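TetR family transcriptional regulator (Streptomyces coelicolor, PDB 6SRN) probably represses transcription by binding regulatory DNA as a dimer, and holds in its pocket a furan carboxylic acid of the bacterial-hormone type. Local coordinates at residues Y47-V55 against V66-A77; G162-A173 against E206-A214. All coordinates share one frame; numbering follows the deposited sequence.

In the fold
From the N terminus, the chain first closes contact 1, where the end of helix 31-49 and the start of helix 52-59 meet the end of helix 63-69 and the start of helix 73-86, only ten residues being spanned between the segments. This ties the predicted DNA-binding region to the helix that leads into the rest of the subunit. Contact 2 opens later: the loop 162-169 and the start of helix 170-192 meet the end of helix 197-212 and the C-terminal tail, enclosing a helical hairpin. The two loops follow in series, neither nested nor crossed, with centres about 42 Å apart on opposite sides of the chain's centre.

Contact 1. Residues Y47-V55 against V66-A77; sequences YRGASVKDV and VYFHFPSKESLA
Lys-73 stretches across one face of the Tyr-47 ring, its CE 3.7 Å from the ring centroid and almost straight above it in a CH-pi contact. NZ stands above the same face, higher than CE, 4.4 Å from the centroid of the Tyr-47 ring and 19° off its normal, a cation-pi contact. With CG anti to the backbone N (chi1 -172°), the extended chain carries NZ to the carbonyls of the turn 47-50, on that side of the ring. There Lys-73 NZ donates to Ala-50 O at 2.8 Å, tilted 29° from the carbonyl plane, and more weakly to Tyr-47 O. Two carbonyl oxygens and an aromatic face lie against the ammonium group, which would probably help stabilise its charge. The same ring meets the CB of Ala-77 at its edge, Tyr-47 CE1 lying 3.6 Å from Ala-77 CB, while a water links Tyr-47 OH to Glu-74 OE2, the bond to the carboxylate being weak.

This is the helix-turn-helix region of a TetR-family regulator: helix 52-59 and helix 63-69 form the predicted DNA-binding motif, and helix 73-86 backs onto it. Ser-51 and Ser-72 sit at the N-caps of helices 52-59 and 73-86, accepting from Asp-54 N and Ser-75 N.

Val-52 carries the apolar half. Its CG1 lies 4.0 Å from Val-66 CG1 and also packs obliquely against the ring of Tyr-67, whereas its other branch, CG2, rests on the backbone of Lys-73, 3.9 Å from the CA of that residue. Farther along the helix, Val-55 CG2 and Leu-76 CD2 meet tip to tip at 4.1 Å. Leu-129 of helix 121-131 touches both Tyr-47 and Ala-77 from outside the two segments.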
loop_
_atom_site.group_PDB
_atom_site.type_symbol
_atom_site.label_atom_id
_atom_site.label_comp_id
_atom_site.label_asym_id
_atom_site.label_seq_id
_atom_site.Cartn_x
_atom_site.Cartn_y
_atom_site.Cartn_z
ATOM N N TYR A 47 -3.879 -7.080 -15.481
ATOM C CA TYR A 47 -4.198 -8.452 -15.841
ATOM C C TYR A 47 -5.331 -8.539 -16.864
ATOM O O TYR A 47 -5.182 -9.210 -17.874
ATOM C CB TYR A 47 -4.554 -9.241 -14.584
ATOM C CG TYR A 47 -4.819 -10.685 -14.859
ATOM C CD1 TYR A 47 -3.776 -11.578 -14.981
ATOM C CD2 TYR A 47 -6.103 -11.170 -14.978
ATOM C CE1 TYR A 47 -3.978 -12.936 -15.222
ATOM C CE2 TYR A 47 -6.317 -12.524 -15.277
ATOM C CZ TYR A 47 -5.237 -13.395 -15.375
ATOM O OH TYR A 47 -5.404 -14.754 -15.658
ATOM N N ARG A 48 -6.449 -7.900 -16.562
ATOM C CA ARG A 48 -7.632 -7.920 -17.448
ATOM C C ARG A 48 -7.283 -7.526 -18.875
ATOM O O ARG A 48 -7.680 -8.212 -19.823
ATOM C CB ARG A 48 -8.741 -6.992 -16.910
ATOM C CG ARG A 48 -9.833 -7.698 -16.113
ATOM C CD ARG A 48 -11.043 -6.798 -15.853
ATOM N NE ARG A 48 -11.982 -6.777 -16.977
ATOM C CZ ARG A 48 -13.134 -6.098 -17.010
ATOM N NH1 ARG A 48 -13.520 -5.349 -15.980
ATOM N NH2 ARG A 48 -13.910 -6.168 -18.092
ATOM N N GLY A 49 -6.542 -6.434 -19.023
ATOM C CA GLY A 49 -6.200 -5.882 -20.334
ATOM C C GLY A 49 -5.087 -6.585 -21.080
ATOM O O GLY A 49 -4.921 -6.414 -22.283
ATOM N N ALA A 50 -4.317 -7.391 -20.371
ATOM C CA ALA A 50 -3.272 -8.175 -20.993
ATOM C C ALA A 50 -3.921 -9.387 -21.681
ATOM O O ALA A 50 -4.959 -9.864 -21.245
ATOM C CB ALA A 50 -2.293 -8.657 -19.934
ATOM N N SER A 51 -3.297 -9.885 -22.726
ATOM C CA SER A 51 -3.712 -11.182 -23.307
ATOM C C SER A 51 -2.484 -11.980 -23.697
ATOM O O SER A 51 -1.438 -11.400 -24.047
ATOM C CB SER A 51 -4.628 -11.003 -24.538
ATOM O OG SER A 51 -3.923 -10.409 -25.627
ATOM N N VAL A 52 -2.629 -13.300 -23.726
ATOM C CA VAL A 52 -1.565 -14.158 -24.227
ATOM C C VAL A 52 -1.292 -13.863 -25.703
ATOM O O VAL A 52 -0.134 -13.841 -26.128
ATOM C CB VAL A 52 -1.842 -15.648 -23.988
ATOM C CG1 VAL A 52 -0.737 -16.500 -24.571
ATOM C CG2 VAL A 52 -1.928 -15.922 -22.492
ATOM N N LYS A 53 -2.334 -13.549 -26.447
ATOM C CA LYS A 53 -2.145 -13.169 -27.848
ATOM C C LYS A 53 -1.167 -12.009 -27.971
ATOM O O LYS A 53 -0.284 -12.011 -28.827
ATOM C CB LYS A 53 -3.481 -12.799 -28.488
ATOM C CG LYS A 53 -3.377 -12.280 -29.910
ATOM C CD LYS A 53 -4.726 -11.849 -30.462
ATOM C CE LYS A 53 -4.539 -11.066 -31.747
ATOM N NZ LYS A 53 -5.829 -10.775 -32.436
ATOM N N ASP A 54 -1.293 -11.020 -27.097
ATOM C CA ASP A 54 -0.474 -9.828 -27.222
ATOM C C ASP A 54 0.950 -10.090 -26.740
ATOM O O ASP A 54 1.883 -9.552 -27.314
ATOM C CB ASP A 54 -1.121 -8.665 -26.499
ATOM C CG ASP A 54 -2.269 -8.050 -27.295
ATOM O OD1 ASP A 54 -2.463 -8.373 -28.499
ATOM O OD2 ASP A 54 -2.997 -7.266 -26.689
ATOM N N VAL A 55 1.103 -10.926 -25.715
ATOM C CA VAL A 55 2.419 -11.374 -25.272
ATOM C C VAL A 55 3.163 -12.140 -26.379
ATOM O O VAL A 55 4.327 -11.866 -26.661
ATOM C CB VAL A 55 2.304 -12.227 -23.993
ATOM C CG1 VAL A 55 3.671 -12.800 -23.625
ATOM C CG2 VAL A 55 1.721 -11.390 -22.834
ATOM N N VAL A 66 3.886 -20.109 -26.945
ATOM C CA VAL A 66 3.881 -19.545 -25.610
ATOM C C VAL A 66 3.227 -20.457 -24.560
ATOM O O VAL A 66 3.714 -20.583 -23.428
ATOM C CB VAL A 66 3.208 -18.158 -25.566
ATOM C CG1 VAL A 66 3.099 -17.595 -24.155
ATOM C CG2 VAL A 66 3.946 -17.160 -26.418
ATOM N N TYR A 67 2.112 -21.079 -24.935
ATOM C CA TYR A 67 1.389 -21.952 -24.012
ATOM C C TYR A 67 2.209 -23.172 -23.597
ATOM O O TYR A 67 1.961 -23.741 -22.525
ATOM C CB TYR A 67 0.051 -22.387 -24.623
ATOM C CG TYR A 67 -1.076 -21.356 -24.619
ATOM C CD1 TYR A 67 -1.322 -20.536 -23.520
ATOM C CD2 TYR A 67 -1.895 -21.222 -25.718
ATOM C CE1 TYR A 67 -2.372 -19.627 -23.520
ATOM C CE2 TYR A 67 -2.957 -20.306 -25.734
ATOM C CZ TYR A 67 -3.167 -19.502 -24.635
ATOM O OH TYR A 67 -4.225 -18.602 -24.659
ATOM N N PHE A 68 3.187 -23.564 -24.404
ATOM C CA PHE A 68 4.110 -24.619 -23.981
ATOM C C PHE A 68 4.829 -24.220 -22.691
ATOM O O PHE A 68 4.944 -25.014 -21.775
ATOM C CB PHE A 68 5.131 -24.944 -25.037
ATOM C CG PHE A 68 6.201 -25.896 -24.574
ATOM C CD1 PHE A 68 5.893 -27.227 -24.294
ATOM C CD2 PHE A 68 7.522 -25.478 -24.455
ATOM C CE1 PHE A 68 6.884 -28.122 -23.912
ATOM C CE2 PHE A 68 8.512 -26.361 -24.063
ATOM C CZ PHE A 68 8.197 -27.693 -23.796
ATOM N N HIS A 69 5.286 -22.982 -22.625
ATOM C CA HIS A 69 5.960 -22.488 -21.417
ATOM C C HIS A 69 4.998 -22.137 -20.291
ATOM O O HIS A 69 5.285 -22.429 -19.108
ATOM C CB HIS A 69 6.745 -21.262 -21.785
ATOM C CG HIS A 69 7.842 -21.499 -22.776
ATOM N ND1 HIS A 69 9.110 -21.876 -22.387
ATOM C CD2 HIS A 69 7.888 -21.370 -24.129
ATOM C CE1 HIS A 69 9.878 -21.995 -23.458
ATOM N NE2 HIS A 69 9.173 -21.675 -24.524
ATOM N N PHE A 70 3.864 -21.518 -20.651
ATOM C CA PHE A 70 2.863 -21.045 -19.674
ATOM C C PHE A 70 1.489 -21.377 -20.200
ATOM O O PHE A 70 0.969 -20.693 -21.080
ATOM C CB PHE A 70 2.960 -19.502 -19.480
ATOM C CG PHE A 70 4.331 -19.018 -19.166
ATOM C CD1 PHE A 70 4.807 -19.092 -17.868
ATOM C CD2 PHE A 70 5.134 -18.491 -20.166
ATOM C CE1 PHE A 70 6.073 -18.642 -17.564
ATOM C CE2 PHE A 70 6.419 -18.063 -19.864
ATOM C CZ PHE A 70 6.884 -18.159 -18.567
ATOM N N PRO A 71 0.868 -22.436 -19.656
ATOM C CA PRO A 71 -0.361 -22.941 -20.285
ATOM C C PRO A 71 -1.596 -22.047 -20.222
ATOM O O PRO A 71 -2.574 -22.332 -20.898
ATOM C CB PRO A 71 -0.621 -24.276 -19.555
ATOM C CG PRO A 71 0.228 -24.269 -18.361
ATOM C CD PRO A 71 1.382 -23.338 -18.599
ATOM N N SER A 72 -1.586 -20.995 -19.432
ATOM C CA SER A 72 -2.678 -20.063 -19.378
ATOM C C SER A 72 -2.173 -18.703 -18.975
ATOM O O SER A 72 -1.082 -18.544 -18.441
ATOM C CB SER A 72 -3.686 -20.527 -18.338
ATOM O OG SER A 72 -3.010 -20.553 -17.059
ATOM N N LYS A 73 -3.024 -17.715 -19.173
ATOM C CA LYS A 73 -2.742 -16.375 -18.686
ATOM C C LYS A 73 -2.523 -16.347 -17.176
ATOM O O LYS A 73 -1.663 -15.644 -16.669
ATOM C CB LYS A 73 -3.881 -15.477 -19.096
ATOM C CG LYS A 73 -3.676 -14.036 -18.845
ATOM C CD LYS A 73 -4.975 -13.371 -19.277
ATOM C CE LYS A 73 -5.070 -11.998 -18.786
ATOM N NZ LYS A 73 -6.317 -11.377 -19.303
ATOM N N GLU A 74 -3.255 -17.196 -16.453
ATOM C CA GLU A 74 -3.094 -17.293 -15.024
ATOM C C GLU A 74 -1.698 -17.740 -14.613
ATOM O O GLU A 74 -1.064 -17.143 -13.756
ATOM C CB GLU A 74 -4.114 -18.293 -14.462
ATOM C CG GLU A 74 -5.560 -17.860 -14.536
ATOM C CD GLU A 74 -6.354 -18.167 -15.846
ATOM O OE1 GLU A 74 -5.785 -18.342 -16.937
ATOM O OE2 GLU A 74 -7.606 -18.176 -15.780
ATOM N N SER A 75 -1.210 -18.813 -15.248
ATOM C CA SER A 75 0.115 -19.352 -14.939
ATOM C C SER A 75 1.187 -18.345 -15.350
ATOM O O SER A 75 2.230 -18.260 -14.736
ATOM C CB SER A 75 0.290 -20.725 -15.613
ATOM O OG SER A 75 0.361 -20.581 -16.991
ATOM N N LEU A 76 0.942 -17.549 -16.371
ATOM C CA LEU A 76 1.889 -16.512 -16.767
ATOM C C LEU A 76 1.974 -15.414 -15.704
ATOM O O LEU A 76 3.055 -15.039 -15.281
ATOM C CB LEU A 76 1.449 -15.973 -18.148
ATOM C CG LEU A 76 2.322 -14.918 -18.809
ATOM C CD1 LEU A 76 3.751 -15.364 -19.075
ATOM C CD2 LEU A 76 1.656 -14.467 -20.113
ATOM N N ALA A 77 0.808 -14.992 -15.212
ATOM C CA ALA A 77 0.760 -14.039 -14.124
ATOM C C ALA A 77 1.461 -14.564 -12.843
ATOM O O ALA A 77 2.206 -13.858 -12.188
ATOM C CB ALA A 77 -0.668 -13.589 -13.859
HETATM O O HOH W 1 -7.787 -15.584 -14.911
#

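Contact 2. Residues G162-A173 against E206-A214; sequences GQLRAGVDPAAA and ELMFFALRA
Ala-211 O is gripped by two nitrogens of one side chain: Arg-165 NE at 2.8 Å and Arg-165 NH2 at 2.9 Å from Ala-211 O. NE and NH2 form the side of the guanidinium, and the oxygen lies 6° out of its plane, while the two donors come from opposite faces of the carbonyl plane. The bend at chi3 (60°) turns the guanidinium back onto this carbonyl near the C-terminal end of helix 197-212. One face of the group is covered by Val-168 CG2, offset toward the rim.

The backbones meet as a single bridge between Leu-164 and Arg-213. Arg-165 N donates to Leu-212 O at 2.9 Å, and Ala-214 N donates to Gln-163 O at 2.8 Å in a nearly straight bond, although it approaches from above the carbonyl plane. A water donates to both Gln-163 O and the C-terminal Ala-214 O.

Leu-212 fills the apolar side. Its CD2 packs on Ala-173 CB at 3.7 Å and on Val-168 CG1 at 3.8 Å, the valine and leucine side chains crossing at about a right angle; Leu-164 instead runs alongside Leu-212, pointing the same way.

The other end of the guanidinium serves the dimer: Arg-165 NH1 forms a salt bridge with Glu-206 of the second subunit, and Arg-165 makes a cation-pi contact with Phe-210 of that subunit. Helix 197-212 and the start of helix 170-192 both meet the second subunit, consistent with the four-helix-bundle dimer interface of TetR-family C-terminal domains.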
loop_
_atom_site.group_PDB
_atom_site.type_symbol
_atom_site.label_atom_id
_atom_site.label_comp_id
_atom_site.label_asym_id
_atom_site.label_seq_id
_atom_site.Cartn_x
_atom_site.Cartn_y
_atom_site.Cartn_z
ATOM N N GLY A 162 24.203 -6.301 18.593
ATOM C CA GLY A 162 24.137 -5.015 19.283
ATOM C C GLY A 162 23.966 -3.809 18.367
ATOM O O GLY A 162 24.159 -2.654 18.772
ATOM N N GLN A 163 23.581 -4.056 17.114
ATOM C CA GLN A 163 23.415 -2.980 16.155
ATOM C C GLN A 163 22.031 -2.343 16.242
ATOM O O GLN A 163 21.799 -1.188 15.846
ATOM C CB GLN A 163 23.668 -3.588 14.761
ATOM C CG GLN A 163 23.726 -2.582 13.653
ATOM C CD GLN A 163 24.248 -3.160 12.346
ATOM O OE1 GLN A 163 24.012 -4.323 11.979
ATOM N NE2 GLN A 163 24.974 -2.332 11.636
ATOM N N LEU A 164 21.087 -3.129 16.739
ATOM C CA LEU A 164 19.674 -2.768 16.715
ATOM C C LEU A 164 19.341 -2.182 18.087
ATOM O O LEU A 164 19.782 -2.703 19.131
ATOM C CB LEU A 164 18.869 -4.017 16.383
ATOM C CG LEU A 164 17.549 -4.003 15.658
ATOM C CD1 LEU A 164 17.758 -3.455 14.252
ATOM C CD2 LEU A 164 16.985 -5.404 15.612
ATOM N N ARG A 165 18.630 -1.061 18.126
ATOM C CA ARG A 165 18.208 -0.431 19.382
ATOM C C ARG A 165 17.521 -1.425 20.339
ATOM O O ARG A 165 16.739 -2.289 19.920
ATOM C CB ARG A 165 17.307 0.810 19.142
ATOM C CG ARG A 165 16.634 1.425 20.371
ATOM C CD ARG A 165 15.967 2.773 20.081
ATOM N NE ARG A 165 14.924 2.645 19.061
ATOM C CZ ARG A 165 13.613 2.493 19.276
ATOM N NH1 ARG A 165 13.070 2.427 20.485
ATOM N NH2 ARG A 165 12.801 2.375 18.249
ATOM N N ALA A 166 17.834 -1.270 21.626
ATOM C CA ALA A 166 17.323 -2.146 22.663
ATOM C C ALA A 166 15.822 -2.151 22.657
ATOM O O ALA A 166 15.162 -1.098 22.588
ATOM C CB ALA A 166 17.836 -1.729 24.036
ATOM N N GLY A 167 15.285 -3.365 22.703
ATOM C CA GLY A 167 13.861 -3.567 22.775
ATOM C C GLY A 167 13.197 -3.748 21.426
ATOM O O GLY A 167 12.046 -4.176 21.372
ATOM N N VAL A 168 13.898 -3.400 20.335
ATOM C CA VAL A 168 13.333 -3.596 19.007
ATOM C C VAL A 168 13.307 -5.080 18.656
ATOM O O VAL A 168 14.321 -5.765 18.741
ATOM C CB VAL A 168 14.108 -2.765 17.961
ATOM C CG1 VAL A 168 13.592 -3.046 16.555
ATOM C CG2 VAL A 168 13.975 -1.281 18.297
ATOM N N ASP A 169 12.138 -5.597 18.335
ATOM C CA ASP A 169 11.992 -6.990 17.945
ATOM C C ASP A 169 12.289 -7.127 16.465
ATOM O O ASP A 169 11.643 -6.444 15.632
ATOM C CB ASP A 169 10.584 -7.480 18.196
ATOM C CG ASP A 169 10.433 -8.916 17.799
ATOM O OD1 ASP A 169 11.070 -9.786 18.449
ATOM O OD2 ASP A 169 9.722 -9.188 16.844
ATOM N N PRO A 170 13.233 -7.999 16.080
ATOM C CA PRO A 170 13.539 -8.189 14.650
ATOM C C PRO A 170 12.339 -8.537 13.756
ATOM O O PRO A 170 12.274 -8.017 12.615
ATOM C CB PRO A 170 14.561 -9.323 14.633
ATOM C CG PRO A 170 15.157 -9.261 15.956
ATOM C CD PRO A 170 14.166 -8.755 16.933
ATOM N N ALA A 171 11.418 -9.400 14.224
ATOM C CA ALA A 171 10.277 -9.804 13.400
ATOM C C ALA A 171 9.375 -8.591 13.193
ATOM O O ALA A 171 8.866 -8.341 12.092
ATOM C CB ALA A 171 9.516 -10.916 14.080
ATOM N N ALA A 172 9.215 -7.792 14.238
ATOM C CA ALA A 172 8.411 -6.593 14.134
ATOM C C ALA A 172 9.034 -5.566 13.216
ATOM O O ALA A 172 8.330 -4.939 12.442
ATOM C CB ALA A 172 8.185 -6.013 15.489
ATOM N N ALA A 173 10.337 -5.402 13.291
ATOM C CA ALA A 173 11.067 -4.500 12.414
ATOM C C ALA A 173 10.952 -4.931 10.956
ATOM O O ALA A 173 10.789 -4.079 10.083
ATOM C CB ALA A 173 12.510 -4.402 12.841
ATOM N N GLU A 206 15.120 7.376 6.289
ATOM C CA GLU A 206 15.882 8.118 7.303
ATOM C C GLU A 206 15.222 7.987 8.680
ATOM O O GLU A 206 15.905 7.751 9.714
ATOM C CB GLU A 206 16.079 9.581 6.881
ATOM C CG GLU A 206 17.090 10.331 7.757
ATOM C CD GLU A 206 16.565 10.825 9.091
ATOM O OE1 GLU A 206 15.342 11.056 9.293
ATOM O OE2 GLU A 206 17.441 11.056 9.989
ATOM N N LEU A 207 13.910 8.099 8.714
ATOM C CA LEU A 207 13.206 7.918 9.979
ATOM C C LEU A 207 13.287 6.473 10.479
ATOM O O LEU A 207 13.591 6.215 11.641
ATOM C CB LEU A 207 11.732 8.270 9.810
ATOM C CG LEU A 207 11.385 9.681 9.362
ATOM C CD1 LEU A 207 9.882 9.798 9.147
ATOM C CD2 LEU A 207 11.857 10.701 10.371
ATOM N N MET A 208 13.018 5.511 9.605
ATOM C CA MET A 208 12.959 4.118 10.051
ATOM C C MET A 208 14.299 3.668 10.553
ATOM O O MET A 208 14.354 3.030 11.593
ATOM C CB MET A 208 12.494 3.220 8.919
ATOM C CG MET A 208 11.147 3.695 8.446
ATOM S SD MET A 208 9.829 3.127 9.490
ATOM C CE MET A 208 9.807 1.313 9.310
ATOM N N PHE A 209 15.369 3.957 9.826
ATOM C CA PHE A 209 16.686 3.487 10.266
ATOM C C PHE A 209 17.232 4.283 11.445
ATOM O O PHE A 209 17.938 3.702 12.258
ATOM C CB PHE A 209 17.648 3.371 9.101
ATOM C CG PHE A 209 17.358 2.186 8.261
ATOM C CD1 PHE A 209 17.858 0.922 8.576
ATOM C CD2 PHE A 209 16.467 2.308 7.217
ATOM C CE1 PHE A 209 17.501 -0.189 7.808
ATOM C CE2 PHE A 209 16.146 1.210 6.453
ATOM C CZ PHE A 209 16.629 -0.027 6.761
ATOM N N PHE A 210 16.816 5.530 11.603
ATOM C CA PHE A 210 17.152 6.289 12.825
ATOM C C PHE A 210 16.579 5.570 14.042
ATOM O O PHE A 210 17.262 5.440 15.098
ATOM C CB PHE A 210 16.640 7.712 12.776
ATOM C CG PHE A 210 16.981 8.496 14.002
ATOM C CD1 PHE A 210 16.146 8.482 15.116
ATOM C CD2 PHE A 210 18.139 9.225 14.031
ATOM C CE1 PHE A 210 16.478 9.205 16.253
ATOM C CE2 PHE A 210 18.484 9.944 15.154
ATOM C CZ PHE A 210 17.662 9.916 16.270
ATOM N N ALA A 211 15.368 5.043 13.873
ATOM C CA ALA A 211 14.673 4.318 14.944
ATOM C C ALA A 211 15.186 2.898 15.178
ATOM O O ALA A 211 14.958 2.332 16.251
ATOM C CB ALA A 211 13.200 4.309 14.652
ATOM N N LEU A 212 15.835 2.284 14.189
ATOM C CA LEU A 212 16.333 0.920 14.304
ATOM C C LEU A 212 17.747 0.874 14.847
ATOM O O LEU A 212 18.125 -0.087 15.488
ATOM C CB LEU A 212 16.311 0.166 12.975
ATOM C CG LEU A 212 14.888 -0.105 12.487
ATOM C CD1 LEU A 212 14.970 -0.549 11.052
ATOM C CD2 LEU A 212 14.183 -1.148 13.318
ATOM N N ARG A 213 18.561 1.855 14.509
ATOM C CA ARG A 213 19.985 1.800 14.926
ATOM C C ARG A 213 20.213 2.051 16.405
ATOM O O ARG A 213 19.735 3.033 16.994
ATOM C CB ARG A 213 20.793 2.850 14.198
ATOM C CG ARG A 213 21.030 2.572 12.755
ATOM C CD ARG A 213 22.092 3.544 12.255
ATOM N NE ARG A 213 21.896 4.867 12.837
ATOM C CZ ARG A 213 21.167 5.838 12.292
ATOM N NH1 ARG A 213 20.536 5.665 11.104
ATOM N NH2 ARG A 213 21.082 6.994 12.950
ATOM N N ALA A 214 20.995 1.178 17.016
ATOM C CA ALA A 214 21.502 1.448 18.333
ATOM C C ALA A 214 22.415 2.667 18.236
ATOM O O ALA A 214 23.211 2.790 17.275
ATOM C CB ALA A 214 22.277 0.244 18.849
ATOM O OXT ALA A 214 22.326 3.535 19.094
HETATM O O HOH W 2 23.600 0.678 14.899
#